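Local atomic coordinates of GARP domain-containing protein (Trypanosoma brucei brucei TREU927, PDB entry 6XZ6), a protein that acts as a trypanosome receptor for the host complement regulator factor H, and is linked to increased transmission of the parasite to tsetse flies. Residues T30-R34 against A101-D105; A93-V97 against A187-T191; L23-P27 against L104-E108; L41-K45 against S87-E91; V146-T152 against A177-E182. One frame throughout, in Å; residues are numbered along the deposited sequence.

Interaction 1: residues T30-R34 against A101-D105; sequences TEERR and ARALD
Two long helices of an elongated antiparallel helical bundle meet here, residues 30-34 of helix 4-61 running against residues 101-105 of helix 67-125. Both segments are regular alpha-helix, their axes 10.5 Å apart at closest approach and 168° between N-to-C directions. The register is set by T30 and A101, whose CA atoms lie 5.2 Å apart. T30, A101 and R34 bury the most surface. T30 points at the other helix with its methyl and hydroxyl divided between two environments: in the p rotamer, CG2 packs on L104 CB at 3.9 Å, and CB sits 3.9 Å from A101 CB, while OG1 turns to the carboxylate of D105 and lies 3.0 Å from D105 OD1. One turn on, R34 reaches past A101, whose CB meets the guanidinium edge, 3.4 Å from R34 NE. The polar contacts of T30 and R34 to D105 thus lie beside the apolar packing of T30, A101 and L104, and L104 also meets A177 of helix 165-208. D105, in the m rotamer, forms a salt bridge from its OD2 to R34 NH1 at 2.9 Å.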
# COMPACT_ATOMS: atom_id res chain seq x y z
N THR A 30 -4.97 -1.11 1.60
CA THR A 30 -4.68 -0.89 3.02
C THR A 30 -5.96 -0.69 3.81
O THR A 30 -6.02 -1.14 4.94
CB THR A 30 -3.71 0.28 3.29
OG1 THR A 30 -4.29 1.50 2.85
CG2 THR A 30 -2.34 0.08 2.66
N GLU A 31 -6.97 -0.02 3.23
CA GLU A 31 -8.27 0.23 3.87
C GLU A 31 -9.07 -1.06 4.06
O GLU A 31 -9.73 -1.22 5.08
CB GLU A 31 -9.08 1.21 3.03
CG GLU A 31 -10.17 1.94 3.79
CD GLU A 31 -10.94 2.88 2.89
OE1 GLU A 31 -10.74 4.11 3.02
OE2 GLU A 31 -11.74 2.40 2.06
N GLU A 32 -9.01 -1.99 3.07
CA GLU A 32 -9.69 -3.29 3.15
C GLU A 32 -9.09 -4.10 4.30
O GLU A 32 -9.83 -4.70 5.08
CB GLU A 32 -9.60 -4.02 1.81
CG GLU A 32 -10.36 -3.29 0.71
CD GLU A 32 -10.68 -4.08 -0.54
OE1 GLU A 32 -9.91 -3.99 -1.53
OE2 GLU A 32 -11.74 -4.76 -0.55
N ARG A 33 -7.74 -4.07 4.43
CA ARG A 33 -6.97 -4.75 5.47
C ARG A 33 -7.26 -4.18 6.85
O ARG A 33 -7.45 -4.94 7.80
CB ARG A 33 -5.48 -4.71 5.15
CG ARG A 33 -5.10 -5.44 3.84
CD ARG A 33 -5.45 -6.92 3.84
NE ARG A 33 -5.83 -7.34 2.49
CZ ARG A 33 -6.13 -8.59 2.14
NH1 ARG A 33 -6.45 -8.88 0.89
NH2 ARG A 33 -6.10 -9.58 3.05
N ARG A 34 -7.32 -2.83 6.96
CA ARG A 34 -7.65 -2.08 8.17
C ARG A 34 -9.07 -2.41 8.65
O ARG A 34 -9.25 -2.63 9.83
CB ARG A 34 -7.52 -0.55 7.94
CG ARG A 34 -6.23 0.07 8.47
CD ARG A 34 -6.30 1.61 8.48
NE ARG A 34 -5.46 2.15 7.41
CZ ARG A 34 -5.92 2.79 6.33
NH1 ARG A 34 -5.07 3.20 5.39
NH2 ARG A 34 -7.22 3.05 6.20
N ALA A 101 -0.12 -0.04 7.24
CA ALA A 101 -1.06 0.69 6.39
C ALA A 101 -0.63 2.16 6.36
O ALA A 101 -0.54 2.73 5.29
CB ALA A 101 -2.47 0.56 6.94
N ARG A 102 -0.26 2.73 7.52
CA ARG A 102 0.22 4.11 7.62
C ARG A 102 1.50 4.31 6.81
O ARG A 102 1.64 5.33 6.13
CB ARG A 102 0.47 4.49 9.08
CG ARG A 102 0.51 5.99 9.30
CD ARG A 102 0.57 6.43 10.74
NE ARG A 102 1.64 5.81 11.52
CZ ARG A 102 1.45 4.86 12.43
NH1 ARG A 102 0.23 4.38 12.65
NH2 ARG A 102 2.48 4.40 13.12
N ALA A 103 2.43 3.36 6.90
CA ALA A 103 3.73 3.37 6.22
C ALA A 103 3.53 3.36 4.71
O ALA A 103 4.16 4.14 3.99
CB ALA A 103 4.51 2.14 6.64
N LEU A 104 2.61 2.50 4.24
CA LEU A 104 2.27 2.34 2.83
C LEU A 104 1.51 3.54 2.29
O LEU A 104 1.64 3.88 1.12
CB LEU A 104 1.48 1.06 2.64
CG LEU A 104 2.30 -0.24 2.68
CD1 LEU A 104 1.37 -1.42 2.85
CD2 LEU A 104 3.18 -0.39 1.44
N ASP A 105 0.76 4.22 3.16
CA ASP A 105 0.01 5.39 2.78
C ASP A 105 0.93 6.59 2.60
O ASP A 105 0.70 7.40 1.72
CB ASP A 105 -1.15 5.62 3.77
CG ASP A 105 -2.38 4.72 3.51
OD1 ASP A 105 -2.21 3.61 2.91
OD2 ASP A 105 -3.50 5.12 3.90

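Interaction 2: residues A93-V97 against A187-T191; sequences AAMEV and ATAET
Helix 67-125 packs closely on helix 165-208 through residues 93-97 and 187-191, both regular alpha-helix. The short axes approach to 8.2 Å and run antiparallel, with a signed crossing angle of -152°; the nearest CA atoms are those of A93 and A187, 5.3 Å apart. A93 directs its methyl straight at the partner, CB lying 3.6 Å from A187 O, 3.9 Å from E190 CB and 3.4 Å from T191 OG1. A94 points away, yet its CB still comes within 4.2 Å of T191 CG2. One turn along from A93, E96 contributes its aliphatic base, CB to A187 CB 3.9 Å; m torsions at chi1 and chi2 carry the carboxylate away to a salt bridge with R99. V97, rotamer t, closes the segment: its CG2 rests 3.7 Å from A187 CB and 3.6 Å from T188 OG1. V97 also touches A37 of helix 4-61, placing this contact in the three-helix interior. T191 OG1 bonds back to A187 O at 2.9 Å, and T188 OG1 to L184 O. No hydrogen bond joins the segments: alanine permits the close approach, and threonine hydroxyls satisfied within their own helix can face an interface held by van der Waals packing.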
# COMPACT_ATOMS: atom_id res chain seq x y z
N ALA A 93 -2.07 -7.45 16.87
CA ALA A 93 -1.99 -7.65 15.42
C ALA A 93 -2.66 -6.52 14.63
O ALA A 93 -2.06 -6.07 13.66
CB ALA A 93 -2.55 -9.01 15.03
N ALA A 94 -3.86 -6.02 15.07
CA ALA A 94 -4.59 -4.91 14.42
C ALA A 94 -3.82 -3.61 14.49
O ALA A 94 -3.85 -2.83 13.55
CB ALA A 94 -5.98 -4.75 15.01
N MET A 95 -3.11 -3.38 15.61
CA MET A 95 -2.24 -2.23 15.84
C MET A 95 -1.13 -2.29 14.76
O MET A 95 -0.84 -1.25 14.16
CB MET A 95 -1.69 -2.28 17.29
CG MET A 95 -0.53 -1.34 17.58
SD MET A 95 1.12 -1.88 16.99
CE MET A 95 1.51 -3.12 18.13
N GLU A 96 -0.57 -3.49 14.46
CA GLU A 96 0.46 -3.61 13.41
C GLU A 96 -0.14 -3.31 12.03
O GLU A 96 0.48 -2.60 11.25
CB GLU A 96 1.19 -4.97 13.39
CG GLU A 96 1.59 -5.59 14.72
CD GLU A 96 2.83 -5.11 15.44
OE1 GLU A 96 3.28 -5.82 16.38
OE2 GLU A 96 3.35 -4.02 15.10
N VAL A 97 -1.35 -3.82 11.75
CA VAL A 97 -2.06 -3.54 10.50
C VAL A 97 -2.16 -2.00 10.31
O VAL A 97 -1.76 -1.50 9.27
CB VAL A 97 -3.47 -4.22 10.42
CG1 VAL A 97 -4.26 -3.73 9.22
CG2 VAL A 97 -3.36 -5.73 10.44
N ALA A 187 0.23 -9.60 9.46
CA ALA A 187 -0.50 -9.01 10.57
C ALA A 187 -1.99 -9.16 10.44
O ALA A 187 -2.67 -9.33 11.45
CB ALA A 187 -0.13 -7.55 10.73
N THR A 188 -2.52 -9.13 9.22
CA THR A 188 -3.96 -9.34 9.00
C THR A 188 -4.32 -10.80 9.30
O THR A 188 -5.32 -11.04 9.98
CB THR A 188 -4.42 -8.82 7.62
OG1 THR A 188 -3.86 -7.53 7.39
CG2 THR A 188 -5.93 -8.72 7.52
N ALA A 189 -3.50 -11.76 8.84
CA ALA A 189 -3.71 -13.19 9.08
C ALA A 189 -3.66 -13.52 10.59
O ALA A 189 -4.47 -14.32 11.07
CB ALA A 189 -2.66 -14.01 8.34
N GLU A 190 -2.74 -12.89 11.33
CA GLU A 190 -2.58 -13.03 12.78
C GLU A 190 -3.84 -12.51 13.53
O GLU A 190 -4.14 -13.05 14.60
CB GLU A 190 -1.36 -12.25 13.27
CG GLU A 190 0.00 -12.85 12.97
CD GLU A 190 1.19 -11.91 13.14
OE1 GLU A 190 1.10 -10.94 13.93
OE2 GLU A 190 2.23 -12.14 12.48
N THR A 191 -4.52 -11.43 13.03
CA THR A 191 -5.74 -10.92 13.70
C THR A 191 -6.89 -11.90 13.48
O THR A 191 -7.63 -12.22 14.41
CB THR A 191 -6.19 -9.50 13.29
OG1 THR A 191 -5.11 -8.66 12.87
CG2 THR A 191 -6.94 -8.82 14.41

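Interaction 3: residues L23-P27 against L104-E108; sequences LRKLP and LDSFE
L26 reaches across to the edge of the F107 ring, its CD1 3.8 Å from F107 CD2 and 4.2 Å from L104 CD2. L23, one turn earlier, joins the same apolar cluster, its CD2 3.6 Å from F107 CE2. Both leucines adopt the mt rotamer, whereas F107 has chi1 t and also packs against A177 of helix 165-208. Segments 23-27 of helix 4-61 and 104-108 of helix 67-125 are antiparallel, with axes 9.2 Å apart and a signed crossing angle of -151°; L23 pairs with E108 (CA to CA 5.4 Å) and P27 with D105 (6.1 Å). Helix 4-61 kinks at P27, whose nitrogen has no hydrogen to give the preceding turn. The proline ring packs beside the E108 side chain, P27 CG 3.6 Å from E108 CD. At the more polar margin, a water donates to P27 O and D105 OD2, 3.0 Å from each; D105 OD2 also forms a salt bridge with R34. An apolar interior with polar groups at its margin is what packing between helices of a bundle such as this one produces.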
# COMPACT_ATOMS: atom_id res chain seq x y z
N LEU A 23 0.21 2.41 -7.27
CA LEU A 23 0.15 3.47 -6.25
C LEU A 23 -1.28 3.95 -5.98
O LEU A 23 -1.59 4.31 -4.86
CB LEU A 23 1.12 4.64 -6.58
CG LEU A 23 2.64 4.26 -6.69
CD1 LEU A 23 3.44 5.39 -7.17
CD2 LEU A 23 3.20 3.82 -5.37
N ARG A 24 -2.17 3.88 -6.95
CA ARG A 24 -3.57 4.25 -6.75
C ARG A 24 -4.35 3.13 -6.05
O ARG A 24 -5.30 3.42 -5.33
CB ARG A 24 -4.21 4.63 -8.08
CG ARG A 24 -3.54 5.82 -8.72
CD ARG A 24 -3.92 5.91 -10.16
NE ARG A 24 -3.27 7.01 -10.86
CZ ARG A 24 -3.15 7.11 -12.18
NH1 ARG A 24 -3.62 6.14 -12.97
NH2 ARG A 24 -2.54 8.14 -12.72
N LYS A 25 -3.93 1.85 -6.24
CA LYS A 25 -4.51 0.67 -5.61
C LYS A 25 -4.11 0.51 -4.17
O LYS A 25 -4.98 0.14 -3.39
CB LYS A 25 -4.20 -0.63 -6.41
CG LYS A 25 -4.88 -1.92 -5.92
CD LYS A 25 -6.41 -1.80 -5.88
CE LYS A 25 -7.11 -3.11 -5.71
NZ LYS A 25 -8.48 -2.92 -5.18
N LEU A 26 -2.84 0.78 -3.80
CA LEU A 26 -2.35 0.66 -2.41
C LEU A 26 -3.28 1.27 -1.33
O LEU A 26 -3.51 0.57 -0.36
CB LEU A 26 -0.92 1.19 -2.19
CG LEU A 26 0.25 0.28 -2.56
CD1 LEU A 26 1.58 0.94 -2.20
CD2 LEU A 26 0.15 -1.06 -1.87
N PRO A 27 -3.81 2.52 -1.42
CA PRO A 27 -4.65 3.03 -0.32
C PRO A 27 -6.01 2.32 -0.17
O PRO A 27 -6.60 2.31 0.92
CB PRO A 27 -4.86 4.51 -0.68
CG PRO A 27 -3.96 4.81 -1.74
CD PRO A 27 -3.65 3.55 -2.46
N LEU A 104 2.61 2.50 4.24
CA LEU A 104 2.27 2.34 2.83
C LEU A 104 1.51 3.54 2.29
O LEU A 104 1.64 3.88 1.12
CB LEU A 104 1.48 1.06 2.64
CG LEU A 104 2.30 -0.24 2.68
CD1 LEU A 104 1.37 -1.42 2.85
CD2 LEU A 104 3.18 -0.39 1.44
N ASP A 105 0.76 4.22 3.16
CA ASP A 105 0.01 5.39 2.78
C ASP A 105 0.93 6.59 2.60
O ASP A 105 0.70 7.40 1.72
CB ASP A 105 -1.15 5.62 3.77
CG ASP A 105 -2.38 4.72 3.51
OD1 ASP A 105 -2.21 3.61 2.91
OD2 ASP A 105 -3.50 5.12 3.90
N SER A 106 2.01 6.67 3.39
CA SER A 106 3.02 7.72 3.29
C SER A 106 3.81 7.54 1.99
O SER A 106 4.17 8.53 1.35
CB SER A 106 3.97 7.65 4.47
OG SER A 106 3.26 8.02 5.64
N PHE A 107 4.06 6.27 1.61
CA PHE A 107 4.77 5.90 0.40
C PHE A 107 3.97 6.29 -0.84
O PHE A 107 4.51 6.94 -1.74
CB PHE A 107 5.08 4.39 0.43
CG PHE A 107 5.54 3.80 -0.87
CD1 PHE A 107 6.75 4.20 -1.44
CD2 PHE A 107 4.77 2.85 -1.53
CE1 PHE A 107 7.17 3.65 -2.65
CE2 PHE A 107 5.20 2.29 -2.73
CZ PHE A 107 6.39 2.71 -3.29
N GLU A 108 2.68 5.93 -0.87
CA GLU A 108 1.79 6.25 -1.98
C GLU A 108 1.69 7.77 -2.11
O GLU A 108 1.75 8.30 -3.21
CB GLU A 108 0.42 5.59 -1.74
CG GLU A 108 -0.64 5.95 -2.77
CD GLU A 108 -1.45 7.23 -2.61
OE1 GLU A 108 -1.40 7.85 -1.52
OE2 GLU A 108 -2.15 7.61 -3.59
O HOH W 1 -6.29 4.23 3.14

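Interaction 4: residues L41-K45 against S87-E91; sequences LEESK and SVRAE
Side-chain conformation divides this contact into a compact centre and a charged margin. Residues 41-45 of helix 4-61 and 87-91 of helix 67-125 are both regular alpha-helix, antiparallel, with axes 8.8 Å apart and a signed crossing angle of -159°. L41 lies beside A90 (CA to CA 5.3 Å) and S44 beside S87, where two small side chains allow the CA atoms to approach to 4.8 Å. L41 takes the tp rotamer, which carries CD1 over the opposing turn: it lies 4.0 Å from A90 CB and 3.6 Å from E91 N, with CD2 3.8 Å from E91 OE2. S44, chi1 p, folds OG back to its own helix, donating to L41 O at 2.6 Å; the same oxygen packs 3.4 Å from A90 CB and 3.5 Å from S87 CA. S87 likewise uses its hydroxyl within its own helix, bonding to Y84 O. At the margin K45 extends along an m, t, t, t path, bringing NZ 3.5 Å from E91 OE1 in a salt bridge whose hydrogen bond is weak. E91 bends to meet it with chi1 at -96° and chi2 m. The poorly ordered E42 adds a long intrahelical bridge, OE2 to K45 NZ 3.6 Å. A90 also meets T191 and A194 of helix 165-208. The whole is close packing of small residues between long antiparallel helices of a helical bundle, with charged residues at its surface.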
# COMPACT_ATOMS: atom_id res chain seq x y z
N LEU A 41 -10.83 -8.09 15.22
CA LEU A 41 -10.65 -7.67 16.61
C LEU A 41 -11.98 -7.58 17.38
O LEU A 41 -12.08 -8.10 18.48
CB LEU A 41 -9.85 -6.37 16.71
CG LEU A 41 -9.78 -5.68 18.06
CD1 LEU A 41 -9.07 -6.53 19.09
CD2 LEU A 41 -9.11 -4.35 17.94
N GLU A 42 -12.98 -6.91 16.81
CA GLU A 42 -14.27 -6.78 17.47
C GLU A 42 -14.98 -8.13 17.66
O GLU A 42 -15.60 -8.34 18.69
CB GLU A 42 -15.12 -5.75 16.74
CG GLU A 42 -14.57 -4.34 16.91
CD GLU A 42 -14.58 -3.73 18.31
OE1 GLU A 42 -15.60 -3.89 19.03
OE2 GLU A 42 -13.58 -3.08 18.67
N GLU A 43 -14.79 -9.07 16.73
CA GLU A 43 -15.33 -10.42 16.89
C GLU A 43 -14.62 -11.14 18.05
O GLU A 43 -15.28 -11.87 18.79
CB GLU A 43 -15.17 -11.25 15.61
CG GLU A 43 -16.49 -11.73 15.04
CD GLU A 43 -16.84 -13.19 15.28
OE1 GLU A 43 -16.94 -13.94 14.28
OE2 GLU A 43 -17.02 -13.58 16.46
N SER A 44 -13.29 -10.92 18.22
CA SER A 44 -12.51 -11.52 19.31
C SER A 44 -12.91 -10.95 20.65
O SER A 44 -12.91 -11.67 21.65
CB SER A 44 -11.01 -11.39 19.06
OG SER A 44 -10.53 -10.07 19.26
N LYS A 45 -13.32 -9.68 20.67
CA LYS A 45 -13.81 -9.05 21.89
C LYS A 45 -15.23 -9.54 22.23
O LYS A 45 -15.56 -9.66 23.41
CB LYS A 45 -13.74 -7.53 21.78
CG LYS A 45 -12.33 -6.95 21.93
CD LYS A 45 -12.40 -5.44 21.86
CE LYS A 45 -11.05 -4.76 21.92
NZ LYS A 45 -11.12 -3.40 21.31
N SER A 87 -8.04 -12.34 22.21
CA SER A 87 -8.51 -10.97 21.92
C SER A 87 -7.35 -9.94 22.13
O SER A 87 -7.24 -8.95 21.41
CB SER A 87 -9.75 -10.65 22.77
OG SER A 87 -9.49 -9.85 23.91
N VAL A 88 -6.47 -10.21 23.10
CA VAL A 88 -5.31 -9.37 23.40
C VAL A 88 -4.29 -9.49 22.24
O VAL A 88 -3.71 -8.47 21.83
CB VAL A 88 -4.70 -9.71 24.79
CG1 VAL A 88 -3.31 -9.10 24.94
CG2 VAL A 88 -5.62 -9.24 25.91
N ARG A 89 -4.11 -10.72 21.70
CA ARG A 89 -3.26 -10.96 20.55
C ARG A 89 -3.83 -10.31 19.28
O ARG A 89 -3.04 -9.83 18.46
CB ARG A 89 -3.02 -12.45 20.35
CG ARG A 89 -1.93 -13.00 21.26
CD ARG A 89 -1.53 -14.42 20.92
NE ARG A 89 -2.67 -15.33 21.06
CZ ARG A 89 -2.96 -15.97 22.18
NH1 ARG A 89 -2.17 -15.87 23.24
NH2 ARG A 89 -4.04 -16.76 22.24
N ALA A 90 -5.18 -10.24 19.14
CA ALA A 90 -5.86 -9.57 18.03
C ALA A 90 -5.70 -8.04 18.13
O ALA A 90 -5.58 -7.39 17.10
CB ALA A 90 -7.34 -9.95 17.96
N GLU A 91 -5.62 -7.48 19.36
CA GLU A 91 -5.34 -6.04 19.62
C GLU A 91 -4.00 -5.64 19.05
O GLU A 91 -3.90 -4.63 18.35
CB GLU A 91 -5.29 -5.70 21.14
CG GLU A 91 -6.56 -5.14 21.76
CD GLU A 91 -6.95 -3.73 21.39
OE1 GLU A 91 -7.76 -3.14 22.15
OE2 GLU A 91 -6.47 -3.21 20.36

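Interaction 5: residues V146-T152 against A177-E182; sequences VTPEALT and AANKLE
The first turn of helix 148-161 lies against helix 165-208, with residues 148-152 running antiparallel to residues 177-182 at 170° and 8.7 Å between axes. V146 and T147 precede the helix in extended conformation, and the closest CA atoms are those of P148 and A178, 4.2 Å apart. A177, first of the segment on helix 165-208, meets L151 through its methyl, CB to L151 CD2 4.0 Å. A178 points at the short helix: its O lies 3.4 Å from P148 CB, and its CB packs 4.0 Å from P148 CB and 3.5 Å from T152 CG2. L181, rotamer tp, buries the largest area and packs against the start of helix 148-161, with CD2 3.9 Å from V146 CG1 and 4.4 Å from L151 CD2, and CG 4.2 Å from P148 CG. L181 and V146 also touch L29 of helix 4-61. E182 ends the segment with CB 4.0 Å from P148 CG. T147 OG1 (chi1 p) accepts from A150 N at 3.2 Å. No hydrogen bond spans the interface. A threonine N-cap followed by proline at N1 is a classic helix start; here it packs through apolar side chains onto the antiparallel bundle.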
# COMPACT_ATOMS: atom_id res chain seq x y z
N VAL A 146 -2.09 -5.67 -5.81
CA VAL A 146 -0.71 -5.30 -5.50
C VAL A 146 -0.16 -6.39 -4.55
O VAL A 146 -0.72 -6.67 -3.48
CB VAL A 146 -0.47 -3.87 -4.94
CG1 VAL A 146 1.02 -3.52 -4.97
CG2 VAL A 146 -1.25 -2.83 -5.72
N THR A 147 0.90 -7.05 -5.02
CA THR A 147 1.61 -8.05 -4.25
C THR A 147 2.99 -7.46 -4.03
O THR A 147 3.44 -6.70 -4.89
CB THR A 147 1.73 -9.38 -5.03
OG1 THR A 147 2.39 -9.16 -6.27
CG2 THR A 147 0.40 -10.08 -5.23
N PRO A 148 3.72 -7.80 -2.95
CA PRO A 148 5.10 -7.31 -2.81
C PRO A 148 6.00 -7.52 -4.04
O PRO A 148 6.77 -6.64 -4.37
CB PRO A 148 5.61 -8.08 -1.59
CG PRO A 148 4.38 -8.32 -0.78
CD PRO A 148 3.36 -8.68 -1.82
N GLU A 149 5.86 -8.65 -4.75
CA GLU A 149 6.65 -9.01 -5.93
C GLU A 149 6.32 -8.12 -7.13
O GLU A 149 7.23 -7.82 -7.92
CB GLU A 149 6.46 -10.50 -6.32
CG GLU A 149 6.38 -11.49 -5.14
CD GLU A 149 5.00 -11.70 -4.52
OE1 GLU A 149 4.10 -12.21 -5.23
OE2 GLU A 149 4.82 -11.35 -3.33
N ALA A 150 5.04 -7.73 -7.31
CA ALA A 150 4.60 -6.85 -8.40
C ALA A 150 5.14 -5.45 -8.18
O ALA A 150 5.54 -4.79 -9.13
CB ALA A 150 3.09 -6.82 -8.50
N LEU A 151 5.15 -5.00 -6.92
CA LEU A 151 5.67 -3.70 -6.54
C LEU A 151 7.16 -3.56 -6.89
O LEU A 151 7.52 -2.58 -7.52
CB LEU A 151 5.41 -3.46 -5.04
CG LEU A 151 5.31 -2.04 -4.51
CD1 LEU A 151 4.24 -1.23 -5.24
CD2 LEU A 151 4.94 -2.08 -3.07
N THR A 152 8.02 -4.56 -6.54
CA THR A 152 9.47 -4.52 -6.81
C THR A 152 9.79 -4.72 -8.29
O THR A 152 10.74 -4.12 -8.79
CB THR A 152 10.27 -5.52 -5.93
OG1 THR A 152 9.82 -6.85 -6.16
CG2 THR A 152 10.17 -5.21 -4.46
N ALA A 177 8.58 -0.71 0.91
CA ALA A 177 7.12 -0.82 0.84
C ALA A 177 6.66 -2.23 0.51
O ALA A 177 5.63 -2.65 1.02
CB ALA A 177 6.59 0.16 -0.18
N ALA A 178 7.43 -2.97 -0.32
CA ALA A 178 7.13 -4.37 -0.61
C ALA A 178 7.25 -5.18 0.70
O ALA A 178 6.41 -6.03 0.95
CB ALA A 178 8.09 -4.91 -1.65
N ASN A 179 8.23 -4.86 1.59
CA ASN A 179 8.36 -5.54 2.89
C ASN A 179 7.22 -5.15 3.85
O ASN A 179 6.72 -6.00 4.58
CB ASN A 179 9.74 -5.29 3.54
CG ASN A 179 10.90 -5.90 2.77
OD1 ASN A 179 10.80 -6.97 2.16
ND2 ASN A 179 12.05 -5.22 2.80
N LYS A 180 6.83 -3.88 3.85
CA LYS A 180 5.75 -3.39 4.68
C LYS A 180 4.41 -4.00 4.23
O LYS A 180 3.57 -4.32 5.06
CB LYS A 180 5.70 -1.85 4.62
CG LYS A 180 6.20 -1.19 5.88
CD LYS A 180 7.54 -0.54 5.74
CE LYS A 180 8.08 -0.11 7.09
NZ LYS A 180 9.47 0.40 6.99
N LEU A 181 4.23 -4.22 2.92
CA LEU A 181 3.04 -4.83 2.35
C LEU A 181 2.97 -6.31 2.73
O LEU A 181 1.89 -6.78 3.02
CB LEU A 181 2.99 -4.60 0.82
CG LEU A 181 1.77 -5.10 0.04
CD1 LEU A 181 0.45 -4.56 0.60
CD2 LEU A 181 1.88 -4.72 -1.40
N GLU A 182 4.12 -7.00 2.80
CA GLU A 182 4.23 -8.41 3.20
C GLU A 182 3.89 -8.57 4.68
O GLU A 182 3.18 -9.50 5.04
CB GLU A 182 5.66 -8.89 2.95
CG GLU A 182 5.81 -10.40 2.78
CD GLU A 182 7.23 -10.90 2.57
OE1 GLU A 182 8.09 -10.13 2.08
OE2 GLU A 182 7.48 -12.09 2.88

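Overall arrangement
All five contacts belong to one elongated helical bundle. Helices 4-61 and 67-125 pair antiparallel through interactions 3, 1 and 4 in that order along helix 4-61; the centres of 3 and 4 are 26 Å apart, with 1 lying 8 Å and 19 Å from them. Along the chain, interaction 4 nests inside the loops closed by 1 and 3. Interaction 2 brings in helix 165-208, touching both 1 and 4, while interaction 5 packs helix 148-161 onto that helix and meets 1 and 3 through A177 and L181. The contacts thus form a continuous packed body, consistent with a rod-like scaffold for a surface receptor.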